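Local atomic coordinates of exosome complex exonuclease RRP46 homolog (Oryza sativa Japonica Group, PDB entry 3HKM), a protein that binds double-stranded DNA and single-stranded RNA, shows hydrolytic DNase and phosphorolytic RNase activity in vitro, and is a probable component of the exosome 3'->5' exoribonuclease complex. Residues P57-M69 against L94-V108. Sequence-based numbering, arbitrary orientation.
Sequences PEKASIEVVWKPM and LTVHPNTTTSVILQV
Strands 61-67 and 100-108 are the paired parallel strands of a beta-alpha-beta unit in the RNase PH fold, with Ser61 set against Thr101 and Lys67 against Gln107. The odd-numbered residues of 61-67 supply the backbone bonds to 100-108: Ser61 N gives to Thr100 O (2.8 Å) and Ser61 O receives Thr102 N, and the ladder runs on in this way until Val108 N meets Lys67 O at 3.1 Å. Ahead of it, Ala60 N bonds to Leu94 O (2.8 Å), approaching in the carbonyl plane on a lone pair. Beside that bond, CD of Lys59 lies tight against Leu94 CD2.

On the face carrying Ile62, Val64 and Trp66, the valines Val64 and Val104 run side by side. Leu106, whose CG is turned anti to the backbone N (chi1 -170°), lays CD1 over one face of the Trp66 indole, 3.8 Å from the centroid of the five-membered ring, a CH-pi contact. On the other face, Val65 CG1 meets Ile105 CG1 at 3.9 Å, and the bent Lys67 chain crosses Ile105, bringing Lys67 CE to 3.6 Å from Ile105 CG2. Glu63 CG packs on the Thr101 methyl, while Thr101 OG1 bonds to Gly50 O.

Helix 77-91 makes the crossover and packs against Val64 and, through Leu84, Trp66; its Glu81 accepts a bond from Trp66 N, and Gln89 gives one to Ile62 O. Helix 115-130 backs Val104 and Leu106, and its Leu115 touches Trp66. An alanine in place of Trp66 would probably leave Leu106 CD1 without its aromatic partner and open a gap toward Leu84 and Leu115. Strand 100-110 lies between 61-67, the outermost strand on this side of the sheet within the chain, and its antiparallel neighbour 38-49.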
ATOM      1  N   PRO A  57     -12.738 -19.156 -12.038  1.00 31.85           N
ATOM      2  CA  PRO A  57     -12.017 -20.313 -11.489  1.00 32.02           C
ATOM      3  C   PRO A  57     -10.762 -20.857 -12.209  1.00 31.71           C
ATOM      4  O   PRO A  57     -10.131 -21.764 -11.664  1.00 29.08           O
ATOM      5  CB  PRO A  57     -13.112 -21.378 -11.440  1.00 30.48           C
ATOM      6  CG  PRO A  57     -14.352 -20.575 -11.076  1.00 33.29           C
ATOM      7  CD  PRO A  57     -14.100 -19.120 -11.483  1.00 33.49           C
ATOM      8  N   GLU A  58     -10.402 -20.336 -13.379  1.00 32.40           N
ATOM      9  CA  GLU A  58      -9.215 -20.808 -14.089  1.00 30.79           C
ATOM     10  C   GLU A  58      -7.948 -20.144 -13.542  1.00 32.17           C
ATOM     11  O   GLU A  58      -6.846 -20.687 -13.663  1.00 30.50           O
ATOM     12  CB  GLU A  58      -9.339 -20.545 -15.591  1.00 31.56           C
ATOM     13  CG  GLU A  58     -10.642 -21.038 -16.223  1.00 33.04           C
ATOM     14  CD  GLU A  58     -10.721 -22.556 -16.361  1.00 34.15           C
ATOM     15  OE1 GLU A  58     -11.812 -23.061 -16.705  1.00 37.69           O
ATOM     16  OE2 GLU A  58      -9.705 -23.251 -16.132  1.00 31.31           O
ATOM     17  N   LYS A  59      -8.118 -18.963 -12.952  1.00 31.04           N
ATOM     18  CA  LYS A  59      -7.031 -18.236 -12.302  1.00 29.69           C
ATOM     19  C   LYS A  59      -7.398 -17.980 -10.839  1.00 29.35           C
ATOM     20  O   LYS A  59      -8.579 -18.014 -10.481  1.00 29.09           O
ATOM     21  CB  LYS A  59      -6.778 -16.903 -13.016  1.00 31.08           C
ATOM     22  CG  LYS A  59      -6.049 -17.016 -14.347  1.00 29.28           C
ATOM     23  CD  LYS A  59      -6.004 -15.670 -15.069  1.00 32.27           C
ATOM     24  CE  LYS A  59      -7.388 -15.232 -15.553  1.00 32.88           C
ATOM     25  NZ  LYS A  59      -7.848 -15.973 -16.768  1.00 31.62           N
ATOM     26  N   ALA A  60      -6.396 -17.731  -9.994  1.00 25.75           N
ATOM     27  CA  ALA A  60      -6.647 -17.444  -8.581  1.00 25.25           C
ATOM     28  C   ALA A  60      -7.329 -16.084  -8.380  1.00 25.12           C
ATOM     29  O   ALA A  60      -7.059 -15.123  -9.097  1.00 24.75           O
ATOM     30  CB  ALA A  60      -5.352 -17.516  -7.777  1.00 25.93           C
ATOM     31  N   SER A  61      -8.223 -16.019  -7.401  1.00 27.63           N
ATOM     32  CA  SER A  61      -8.939 -14.786  -7.082  1.00 25.22           C
ATOM     33  C   SER A  61      -8.321 -14.090  -5.882  1.00 23.69           C
ATOM     34  O   SER A  61      -7.975 -14.733  -4.889  1.00 23.06           O
ATOM     35  CB  SER A  61     -10.412 -15.076  -6.781  1.00 24.23           C
ATOM     36  OG  SER A  61     -11.028 -15.752  -7.862  1.00 29.46           O
ATOM     37  N   ILE A  62      -8.184 -12.772  -5.987  1.00 23.27           N
ATOM     38  CA  ILE A  62      -7.780 -11.941  -4.863  1.00 22.69           C
ATOM     39  C   ILE A  62      -8.903 -10.938  -4.634  1.00 23.45           C
ATOM     40  O   ILE A  62      -9.326 -10.262  -5.569  1.00 25.09           O
ATOM     41  CB  ILE A  62      -6.426 -11.217  -5.116  1.00 22.57           C
ATOM     42  CG1 ILE A  62      -5.245 -12.166  -4.872  1.00 24.12           C
ATOM     43  CG2 ILE A  62      -6.271 -10.025  -4.187  1.00 20.50           C
ATOM     44  CD1 ILE A  62      -5.017 -13.192  -5.958  1.00 25.02           C
ATOM     45  N   GLU A  63      -9.411 -10.875  -3.405  1.00 20.82           N
ATOM     46  CA  GLU A  63     -10.505  -9.971  -3.067  1.00 22.16           C
ATOM     47  C   GLU A  63     -10.127  -9.092  -1.876  1.00 22.50           C
ATOM     48  O   GLU A  63      -9.348  -9.515  -1.027  1.00 21.09           O
ATOM     49  CB  GLU A  63     -11.774 -10.775  -2.767  1.00 23.13           C
ATOM     50  CG  GLU A  63     -12.088 -11.794  -3.852  1.00 25.71           C
ATOM     51  CD  GLU A  63     -13.531 -12.265  -3.830  1.00 31.60           C
ATOM     52  OE1 GLU A  63     -14.153 -12.214  -2.748  1.00 28.85           O
ATOM     53  OE2 GLU A  63     -14.031 -12.698  -4.896  1.00 32.84           O
ATOM     54  N   VAL A  64     -10.680  -7.880  -1.811  1.00 19.35           N
ATOM     55  CA  VAL A  64     -10.285  -6.926  -0.779  1.00 22.02           C
ATOM     56  C   VAL A  64     -11.451  -6.097  -0.221  1.00 24.04           C
ATOM     57  O   VAL A  64     -12.290  -5.591  -0.963  1.00 26.18           O
ATOM     58  CB  VAL A  64      -9.188  -5.962  -1.299  1.00 23.90           C
ATOM     59  CG1 VAL A  64      -8.526  -5.229  -0.140  1.00 21.57           C
ATOM     60  CG2 VAL A  64      -8.152  -6.725  -2.118  1.00 21.67           C
ATOM     61  N   VAL A  65     -11.504  -5.979   1.099  1.00 23.64           N
ATOM     62  CA  VAL A  65     -12.464  -5.100   1.739  1.00 23.13           C
ATOM     63  C   VAL A  65     -11.725  -4.100   2.612  1.00 25.51           C
ATOM     64  O   VAL A  65     -10.943  -4.470   3.488  1.00 23.12           O
ATOM     65  CB  VAL A  65     -13.567  -5.875   2.526  1.00 24.16           C
ATOM     66  CG1 VAL A  65     -13.194  -7.332   2.715  1.00 25.60           C
ATOM     67  CG2 VAL A  65     -13.891  -5.196   3.856  1.00 22.77           C
ATOM     68  N   TRP A  66     -11.966  -2.823   2.327  1.00 27.76           N
ATOM     69  CA  TRP A  66     -11.334  -1.715   3.016  1.00 24.17           C
ATOM     70  C   TRP A  66     -12.272  -1.270   4.124  1.00 24.02           C
ATOM     71  O   TRP A  66     -13.425  -0.945   3.868  1.00 24.86           O
ATOM     72  CB  TRP A  66     -11.112  -0.569   2.029  1.00 24.22           C
ATOM     73  CG  TRP A  66      -9.816   0.176   2.194  1.00 26.94           C
ATOM     74  CD1 TRP A  66      -8.627  -0.083   1.561  1.00 26.90           C
ATOM     75  CD2 TRP A  66      -9.583   1.308   3.031  1.00 26.71           C
ATOM     76  NE1 TRP A  66      -7.671   0.817   1.962  1.00 23.80           N
ATOM     77  CE2 TRP A  66      -8.232   1.682   2.862  1.00 25.76           C
ATOM     78  CE3 TRP A  66     -10.383   2.041   3.910  1.00 25.02           C
ATOM     79  CZ2 TRP A  66      -7.666   2.755   3.538  1.00 25.06           C
ATOM     80  CZ3 TRP A  66      -9.822   3.102   4.578  1.00 27.21           C
ATOM     81  CH2 TRP A  66      -8.475   3.453   4.389  1.00 28.96           C
ATOM     82  N   LYS A  67     -11.780  -1.266   5.357  1.00 24.72           N
ATOM     83  CA  LYS A  67     -12.612  -0.949   6.513  1.00 25.51           C
ATOM     84  C   LYS A  67     -12.108   0.303   7.228  1.00 25.63           C
ATOM     85  O   LYS A  67     -10.950   0.353   7.645  1.00 22.08           O
ATOM     86  CB  LYS A  67     -12.677  -2.143   7.481  1.00 25.37           C
ATOM     87  CG  LYS A  67     -12.855  -3.489   6.777  1.00 25.50           C
ATOM     88  CD  LYS A  67     -13.804  -4.430   7.510  1.00 26.09           C
ATOM     89  CE  LYS A  67     -13.130  -5.184   8.641  1.00 28.17           C
ATOM     90  NZ  LYS A  67     -14.011  -6.293   9.144  1.00 30.37           N
ATOM     91  N   PRO A  68     -12.987   1.319   7.369  1.00 27.61           N
ATOM     92  CA  PRO A  68     -12.631   2.606   7.979  1.00 26.87           C
ATOM     93  C   PRO A  68     -12.412   2.453   9.475  1.00 26.09           C
ATOM     94  O   PRO A  68     -12.966   1.536  10.081  1.00 25.09           O
ATOM     95  CB  PRO A  68     -13.873   3.478   7.721  1.00 27.98           C
ATOM     96  CG  PRO A  68     -14.678   2.748   6.696  1.00 27.58           C
ATOM     97  CD  PRO A  68     -14.395   1.302   6.931  1.00 27.77           C
ATOM     98  N   MET A  69     -11.631   3.344  10.074  1.00 25.04           N
ATOM     99  CA  MET A  69     -11.360   3.219  11.499  1.00 26.15           C
ATOM    100  C   MET A  69     -12.621   3.493  12.318  1.00 30.02           C
ATOM    101  O   MET A  69     -12.626   3.322  13.540  1.00 29.21           O
ATOM    102  CB  MET A  69     -10.153   4.075  11.939  1.00 26.67           C
ATOM    103  CG  MET A  69     -10.424   5.538  12.241  1.00 28.45           C
ATOM    104  SD  MET A  69      -8.914   6.547  12.139  1.00 28.40           S
ATOM    105  CE  MET A  69      -9.043   7.142  10.454  1.00 23.79           C
ATOM    106  N   LEU A  94      -1.149 -15.333 -10.314  1.00 24.96           N
ATOM    107  CA  LEU A  94      -2.517 -15.851 -10.299  1.00 25.34           C
ATOM    108  C   LEU A  94      -2.639 -17.261 -10.860  1.00 27.76           C
ATOM    109  O   LEU A  94      -3.662 -17.930 -10.694  1.00 27.74           O
ATOM    110  CB  LEU A  94      -3.458 -14.893 -11.049  1.00 26.82           C
ATOM    111  CG  LEU A  94      -3.053 -14.371 -12.442  1.00 32.15           C
ATOM    112  CD1 LEU A  94      -1.739 -13.549 -12.451  1.00 28.98           C
ATOM    113  CD2 LEU A  94      -2.975 -15.510 -13.447  1.00 31.07           C
ATOM    114  N   THR A  95      -1.579 -17.704 -11.519  1.00 26.15           N
ATOM    115  CA  THR A  95      -1.565 -18.979 -12.211  1.00 27.38           C
ATOM    116  C   THR A  95      -1.168 -20.161 -11.311  1.00 26.93           C
ATOM    117  O   THR A  95      -1.275 -21.317 -11.714  1.00 28.62           O
ATOM    118  CB  THR A  95      -0.603 -18.900 -13.419  1.00 29.51           C
ATOM    119  OG1 THR A  95      -0.457 -20.194 -14.017  1.00 36.03           O
ATOM    120  CG2 THR A  95       0.761 -18.385 -12.980  1.00 27.03           C
ATOM    121  N   VAL A  96      -0.716 -19.875 -10.094  1.00 25.64           N
ATOM    122  CA  VAL A  96      -0.231 -20.932  -9.208  1.00 24.27           C
ATOM    123  C   VAL A  96      -1.365 -21.734  -8.558  1.00 25.71           C
ATOM    124  O   VAL A  96      -1.352 -22.975  -8.582  1.00 26.02           O
ATOM    125  CB  VAL A  96       0.704 -20.379  -8.109  1.00 22.83           C
ATOM    126  CG1 VAL A  96       1.293 -21.521  -7.294  1.00 21.14           C
ATOM    127  CG2 VAL A  96       1.814 -19.542  -8.729  1.00 24.88           C
ATOM    128  N   HIS A  97      -2.343 -21.032  -7.986  1.00 24.15           N
ATOM    129  CA  HIS A  97      -3.419 -21.688  -7.258  1.00 22.44           C
ATOM    130  C   HIS A  97      -4.790 -21.379  -7.833  1.00 23.91           C
ATOM    131  O   HIS A  97      -5.554 -20.629  -7.237  1.00 24.18           O
ATOM    132  CB  HIS A  97      -3.374 -21.302  -5.785  1.00 22.95           C
ATOM    133  CG  HIS A  97      -2.225 -21.906  -5.047  1.00 22.64           C
ATOM    134  ND1 HIS A  97      -1.147 -21.165  -4.611  1.00 22.71           N
ATOM    135  CD2 HIS A  97      -1.970 -23.187  -4.697  1.00 20.18           C
ATOM    136  CE1 HIS A  97      -0.281 -21.964  -4.011  1.00 20.53           C
ATOM    137  NE2 HIS A  97      -0.759 -23.197  -4.047  1.00 22.39           N
ATOM    138  N   PRO A  98      -5.105 -21.971  -8.994  1.00 23.96           N
ATOM    139  CA  PRO A  98      -6.383 -21.790  -9.691  1.00 24.39           C
ATOM    140  C   PRO A  98      -7.545 -22.299  -8.854  1.00 25.44           C
ATOM    141  O   PRO A  98      -7.337 -23.156  -7.983  1.00 22.95           O
ATOM    142  CB  PRO A  98      -6.228 -22.658 -10.940  1.00 25.21           C
ATOM    143  CG  PRO A  98      -4.751 -22.808 -11.125  1.00 27.51           C
ATOM    144  CD  PRO A  98      -4.194 -22.849  -9.741  1.00 25.80           C
ATOM    145  N   ASN A  99      -8.745 -21.787  -9.134  1.00 24.92           N
ATOM    146  CA  ASN A  99      -9.948 -22.103  -8.360  1.00 25.16           C
ATOM    147  C   ASN A  99      -9.723 -21.907  -6.874  1.00 24.57           C
ATOM    148  O   ASN A  99      -9.951 -22.808  -6.071  1.00 24.41           O
ATOM    149  CB  ASN A  99     -10.440 -23.522  -8.644  1.00 26.00           C
ATOM    150  CG  ASN A  99     -11.824 -23.788  -8.075  1.00 25.08           C
ATOM    151  OD1 ASN A  99     -12.156 -24.925  -7.756  1.00 27.83           O
ATOM    152  ND2 ASN A  99     -12.633 -22.745  -7.948  1.00 26.46           N
ATOM    153  N   THR A 100      -9.277 -20.708  -6.522  1.00 25.80           N
ATOM    154  CA  THR A 100      -8.918 -20.390  -5.151  1.00 25.54           C
ATOM    155  C   THR A 100      -9.208 -18.909  -4.874  1.00 23.35           C
ATOM    156  O   THR A 100      -9.102 -18.077  -5.762  1.00 24.53           O
ATOM    157  CB  THR A 100      -7.426 -20.719  -4.920  1.00 24.60           C
ATOM    158  OG1 THR A 100      -7.276 -21.488  -3.723  1.00 27.98           O
ATOM    159  CG2 THR A 100      -6.570 -19.468  -4.877  1.00 22.53           C
ATOM    160  N   THR A 101      -9.592 -18.582  -3.649  1.00 23.34           N
ATOM    161  CA  THR A 101      -9.830 -17.188  -3.303  1.00 23.20           C
ATOM    162  C   THR A 101      -9.008 -16.775  -2.090  1.00 23.20           C
ATOM    163  O   THR A 101      -9.063 -17.415  -1.038  1.00 21.40           O
ATOM    164  CB  THR A 101     -11.323 -16.898  -3.024  1.00 24.02           C
ATOM    165  OG1 THR A 101     -12.118 -17.326  -4.137  1.00 25.96           O
ATOM    166  CG2 THR A 101     -11.545 -15.413  -2.793  1.00 23.30           C
ATOM    167  N   THR A 102      -8.245 -15.700  -2.254  1.00 21.15           N
ATOM    168  CA  THR A 102      -7.522 -15.090  -1.154  1.00 20.49           C
ATOM    169  C   THR A 102      -8.183 -13.757  -0.794  1.00 20.22           C
ATOM    170  O   THR A 102      -8.241 -12.844  -1.610  1.00 19.64           O
ATOM    171  CB  THR A 102      -6.043 -14.894  -1.526  1.00 21.35           C
ATOM    172  OG1 THR A 102      -5.462 -16.172  -1.825  1.00 20.52           O
ATOM    173  CG2 THR A 102      -5.272 -14.242  -0.394  1.00 19.28           C
ATOM    174  N   SER A 103      -8.698 -13.659   0.427  1.00 20.17           N
ATOM    175  CA  SER A 103      -9.386 -12.450   0.855  1.00 20.73           C
ATOM    176  C   SER A 103      -8.497 -11.593   1.738  1.00 19.65           C
ATOM    177  O   SER A 103      -7.990 -12.050   2.760  1.00 20.42           O
ATOM    178  CB  SER A 103     -10.678 -12.786   1.603  1.00 17.88           C
ATOM    179  OG  SER A 103     -11.484 -13.675   0.851  1.00 23.39           O
ATOM    180  N   VAL A 104      -8.331 -10.342   1.337  1.00 19.19           N
ATOM    181  CA  VAL A 104      -7.559  -9.377   2.094  1.00 19.87           C
ATOM    182  C   VAL A 104      -8.494  -8.411   2.818  1.00 21.59           C
ATOM    183  O   VAL A 104      -9.389  -7.819   2.209  1.00 23.83           O
ATOM    184  CB  VAL A 104      -6.627  -8.581   1.157  1.00 20.96           C
ATOM    185  CG1 VAL A 104      -5.762  -7.611   1.948  1.00 19.88           C
ATOM    186  CG2 VAL A 104      -5.772  -9.529   0.334  1.00 18.61           C
ATOM    187  N   ILE A 105      -8.299  -8.265   4.122  1.00 20.97           N
ATOM    188  CA  ILE A 105      -9.010  -7.251   4.879  1.00 21.42           C
ATOM    189  C   ILE A 105      -8.027  -6.212   5.387  1.00 19.29           C
ATOM    190  O   ILE A 105      -7.000  -6.543   5.963  1.00 20.01           O
ATOM    191  CB  ILE A 105      -9.809  -7.839   6.053  1.00 22.15           C
ATOM    192  CG1 ILE A 105     -10.894  -8.776   5.528  1.00 23.31           C
ATOM    193  CG2 ILE A 105     -10.444  -6.725   6.873  1.00 23.43           C
ATOM    194  CD1 ILE A 105     -11.929  -9.137   6.564  1.00 27.16           C
ATOM    195  N   LEU A 106      -8.348  -4.952   5.136  1.00 20.39           N
ATOM    196  CA  LEU A 106      -7.517  -3.838   5.541  1.00 20.67           C
ATOM    197  C   LEU A 106      -8.295  -3.003   6.552  1.00 21.06           C
ATOM    198  O   LEU A 106      -9.341  -2.447   6.237  1.00 22.50           O
ATOM    199  CB  LEU A 106      -7.125  -3.006   4.317  1.00 19.49           C
ATOM    200  CG  LEU A 106      -6.059  -1.917   4.460  1.00 20.29           C
ATOM    201  CD1 LEU A 106      -6.615  -0.650   5.100  1.00 20.56           C
ATOM    202  CD2 LEU A 106      -4.852  -2.442   5.224  1.00 19.83           C
ATOM    203  N   GLN A 107      -7.791  -2.945   7.775  1.00 20.67           N
ATOM    204  CA  GLN A 107      -8.426  -2.174   8.827  1.00 19.46           C
ATOM    205  C   GLN A 107      -7.565  -0.968   9.181  1.00 22.90           C
ATOM    206  O   GLN A 107      -6.427  -1.118   9.640  1.00 21.55           O
ATOM    207  CB  GLN A 107      -8.639  -3.049  10.061  1.00 21.72           C
ATOM    208  CG  GLN A 107      -9.069  -2.280  11.309  1.00 23.74           C
ATOM    209  CD  GLN A 107     -10.487  -1.733  11.206  1.00 26.42           C
ATOM    210  OE1 GLN A 107     -10.710  -0.516  11.258  1.00 27.02           O
ATOM    211  NE2 GLN A 107     -11.453  -2.631  11.046  1.00 25.05           N
ATOM    212  N   VAL A 108      -8.109   0.230   8.964  1.00 23.48           N
ATOM    213  CA  VAL A 108      -7.426   1.465   9.354  1.00 21.71           C
ATOM    214  C   VAL A 108      -7.472   1.692  10.864  1.00 23.51           C
ATOM    215  O   VAL A 108      -8.529   1.601  11.492  1.00 23.12           O
ATOM    216  CB  VAL A 108      -7.998   2.686   8.623  1.00 22.45           C
ATOM    217  CG1 VAL A 108      -7.254   3.946   9.034  1.00 21.64           C
ATOM    218  CG2 VAL A 108      -7.885   2.478   7.134  1.00 21.37           C
TER